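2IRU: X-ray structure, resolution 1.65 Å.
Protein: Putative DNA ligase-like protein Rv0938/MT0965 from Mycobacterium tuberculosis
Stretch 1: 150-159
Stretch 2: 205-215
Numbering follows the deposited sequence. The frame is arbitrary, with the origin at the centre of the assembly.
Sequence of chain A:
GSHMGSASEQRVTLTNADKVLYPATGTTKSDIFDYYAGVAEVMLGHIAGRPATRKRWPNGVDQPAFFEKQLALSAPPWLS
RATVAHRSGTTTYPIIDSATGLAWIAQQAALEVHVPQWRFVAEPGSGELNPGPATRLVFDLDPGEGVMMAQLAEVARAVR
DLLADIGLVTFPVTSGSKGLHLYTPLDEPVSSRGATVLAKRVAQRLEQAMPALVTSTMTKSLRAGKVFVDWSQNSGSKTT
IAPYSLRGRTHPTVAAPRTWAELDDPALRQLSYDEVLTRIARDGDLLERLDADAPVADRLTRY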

# COMPACT_ATOMS: atom_id res chain seq x y z
N ALA A 150 10.71 9.66 17.47
CA ALA A 150 10.98 11.08 17.20
C ALA A 150 11.91 11.28 15.98
O ALA A 150 11.71 12.21 15.21
CB ALA A 150 11.55 11.79 18.43
N GLN A 151 12.91 10.40 15.82
CA GLN A 151 13.80 10.49 14.65
C GLN A 151 13.05 10.17 13.35
O GLN A 151 13.18 10.90 12.37
CB GLN A 151 15.06 9.61 14.79
CG GLN A 151 16.01 9.73 13.56
CD GLN A 151 17.23 8.79 13.59
OE1 GLN A 151 17.64 8.31 14.65
NE2 GLN A 151 17.82 8.54 12.41
N LEU A 152 12.28 9.08 13.35
CA LEU A 152 11.51 8.66 12.18
C LEU A 152 10.48 9.74 11.78
O LEU A 152 10.29 10.05 10.60
CB LEU A 152 10.85 7.30 12.44
CG LEU A 152 9.92 6.66 11.38
CD1 LEU A 152 10.68 6.32 10.12
CD2 LEU A 152 9.26 5.41 11.93
N ALA A 153 9.86 10.33 12.80
CA ALA A 153 8.88 11.40 12.62
C ALA A 153 9.53 12.64 12.06
O ALA A 153 8.98 13.27 11.15
CB ALA A 153 8.16 11.73 13.95
N GLU A 154 10.68 13.02 12.64
CA GLU A 154 11.42 14.17 12.16
C GLU A 154 11.82 13.96 10.71
O GLU A 154 11.70 14.89 9.91
CB GLU A 154 12.67 14.45 13.01
CG GLU A 154 13.53 15.56 12.40
CD GLU A 154 14.79 15.88 13.21
OE1 GLU A 154 15.08 15.20 14.22
OE2 GLU A 154 15.50 16.84 12.81
N VAL A 155 12.28 12.75 10.38
CA VAL A 155 12.65 12.45 8.99
C VAL A 155 11.40 12.55 8.09
O VAL A 155 11.46 13.17 7.03
CB VAL A 155 13.40 11.10 8.84
CG1 VAL A 155 13.63 10.75 7.35
CG2 VAL A 155 14.75 11.16 9.61
N ALA A 156 10.26 12.00 8.53
CA ALA A 156 9.03 12.16 7.72
C ALA A 156 8.64 13.62 7.47
O ALA A 156 8.29 13.98 6.32
CB ALA A 156 7.86 11.37 8.34
N ARG A 157 8.71 14.43 8.53
CA ARG A 157 8.36 15.85 8.44
C ARG A 157 9.33 16.56 7.50
O ARG A 157 8.95 17.48 6.78
CB ARG A 157 8.29 16.50 9.83
CG ARG A 157 7.09 16.06 10.68
CD ARG A 157 6.97 16.88 11.97
NE ARG A 157 8.21 16.87 12.73
CZ ARG A 157 8.50 16.02 13.71
NH1 ARG A 157 7.63 15.08 14.07
NH2 ARG A 157 9.68 16.12 14.34
N ALA A 158 10.59 16.11 7.50
CA ALA A 158 11.59 16.66 6.58
C ALA A 158 11.31 16.33 5.11
O ALA A 158 11.50 17.18 4.23
CB ALA A 158 12.98 16.22 7.01
N VAL A 159 10.88 15.09 4.85
CA VAL A 159 10.45 14.73 3.51
C VAL A 159 9.26 15.61 3.11
O VAL A 159 9.25 16.20 2.02
CB VAL A 159 10.04 13.23 3.42
CG1 VAL A 159 9.54 12.91 2.01
CG2 VAL A 159 11.22 12.34 3.82
N ARG A 205 18.65 14.61 -1.42
CA ARG A 205 18.68 15.95 -0.84
C ARG A 205 18.54 15.91 0.68
O ARG A 205 19.24 16.64 1.41
CB ARG A 205 17.60 16.85 -1.46
CG ARG A 205 17.53 18.31 -0.98
CD ARG A 205 16.27 19.00 -1.59
NE ARG A 205 16.15 18.84 -3.05
CZ ARG A 205 14.99 18.76 -3.72
NH1 ARG A 205 13.82 18.83 -3.09
NH2 ARG A 205 15.00 18.61 -5.04
N LEU A 206 17.65 15.03 1.15
CA LEU A 206 17.47 14.85 2.58
C LEU A 206 18.72 14.26 3.22
O LEU A 206 19.15 14.72 4.28
CB LEU A 206 16.23 14.01 2.90
CG LEU A 206 15.85 14.00 4.39
CD1 LEU A 206 15.72 15.42 5.00
CD2 LEU A 206 14.56 13.23 4.57
N GLU A 207 19.31 13.29 2.54
CA GLU A 207 20.56 12.68 2.98
C GLU A 207 21.69 13.71 3.10
O GLU A 207 22.47 13.70 4.07
CB GLU A 207 20.95 11.56 2.02
CG GLU A 207 22.31 10.91 2.29
CD GLU A 207 22.44 9.64 1.43
OE1 GLU A 207 22.28 9.75 0.20
OE2 GLU A 207 22.67 8.56 1.99
N GLN A 208 21.77 14.62 2.14
CA GLN A 208 22.73 15.72 2.19
C GLN A 208 22.51 16.63 3.42
O GLN A 208 23.48 17.08 4.07
CB GLN A 208 22.60 16.52 0.90
CG GLN A 208 23.54 17.64 0.69
CD GLN A 208 23.38 18.24 -0.70
OE1 GLN A 208 22.69 17.67 -1.56
NE2 GLN A 208 24.02 19.38 -0.93
N ALA A 209 21.23 16.88 3.71
CA ALA A 209 20.81 17.74 4.80
C ALA A 209 21.02 17.13 6.19
O ALA A 209 21.41 17.84 7.11
CB ALA A 209 19.34 18.14 4.63
N MET A 210 20.77 15.83 6.34
CA MET A 210 20.97 15.17 7.64
C MET A 210 21.66 13.84 7.44
O MET A 210 21.06 12.79 7.68
CB MET A 210 19.66 14.85 8.37
CG MET A 210 18.51 15.79 8.24
SD MET A 210 16.93 14.91 8.45
CE MET A 210 15.97 16.36 8.81
N PRO A 211 22.94 13.88 7.02
CA PRO A 211 23.56 12.56 6.73
C PRO A 211 23.74 11.63 7.95
O PRO A 211 23.86 10.42 7.76
CB PRO A 211 24.90 12.95 6.10
CG PRO A 211 25.21 14.31 6.76
CD PRO A 211 23.86 14.99 6.74
N ALA A 212 23.70 12.16 9.18
CA ALA A 212 23.76 11.31 10.38
C ALA A 212 22.46 10.53 10.62
O ALA A 212 22.46 9.50 11.32
CB ALA A 212 24.04 12.18 11.60
N LEU A 213 21.36 11.03 10.03
CA LEU A 213 20.02 10.54 10.38
C LEU A 213 19.30 9.86 9.24
O LEU A 213 18.33 9.10 9.46
CB LEU A 213 19.16 11.72 10.85
CG LEU A 213 19.79 12.61 11.93
CD1 LEU A 213 18.86 13.74 12.32
CD2 LEU A 213 20.22 11.79 13.17
N VAL A 214 19.76 10.15 8.03
CA VAL A 214 19.11 9.63 6.80
C VAL A 214 20.09 8.99 5.84
O VAL A 214 21.20 9.52 5.60
CB VAL A 214 18.38 10.79 6.05
CG1 VAL A 214 18.00 10.38 4.62
CG2 VAL A 214 17.18 11.24 6.84
N THR A 215 19.68 7.86 5.25
CA THR A 215 20.40 7.32 4.08
C THR A 215 19.43 7.15 2.90
O THR A 215 18.25 6.88 3.09
CB THR A 215 21.16 5.98 4.39
OG1 THR A 215 21.92 5.59 3.23
CG2 THR A 215 20.19 4.84 4.79

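Stretch 1 is helical throughout and packs one side against the end of a second helix, the turn that follows it and the start of a strand. Gln 151 supplies the polar link across the contact. Its CA-to-CB bond points sideways, but the extended side chain (chi1 and chi2 both t) carries NE2 to within 3.0 Å of Leu 213 O, where it donates a hydrogen bond that is weak, with an N-H...O angle of 131°. One turn on, Glu 154 also starts sideways and reaches across with a t,t side chain; its OE2 lies 4.1 Å from Met 210 CE, a loose approach of a carboxylate oxygen to an apolar methyl.

Val 155 is buried and bridges helix and strand: CG1 sits 3.8 Å from Leu 206 CD2 and 3.6 Å from Val 214 CG2, so a single methyl touches both elements. The CA-to-CB bond of Ala 158 points toward the second stretch, with CB 3.5 Å from Leu 206 CD1 and 3.5 Å from Met 210 CE. Met 210, the first residue to leave helical phi/psi, thus still directs its side chain back to the first helix. At Val 159, CG2 meets Leu 206 CD2 at 3.5 Å, completing an apolar cluster in which Leu 206 touches Val 155, Ala 158 and Val 159.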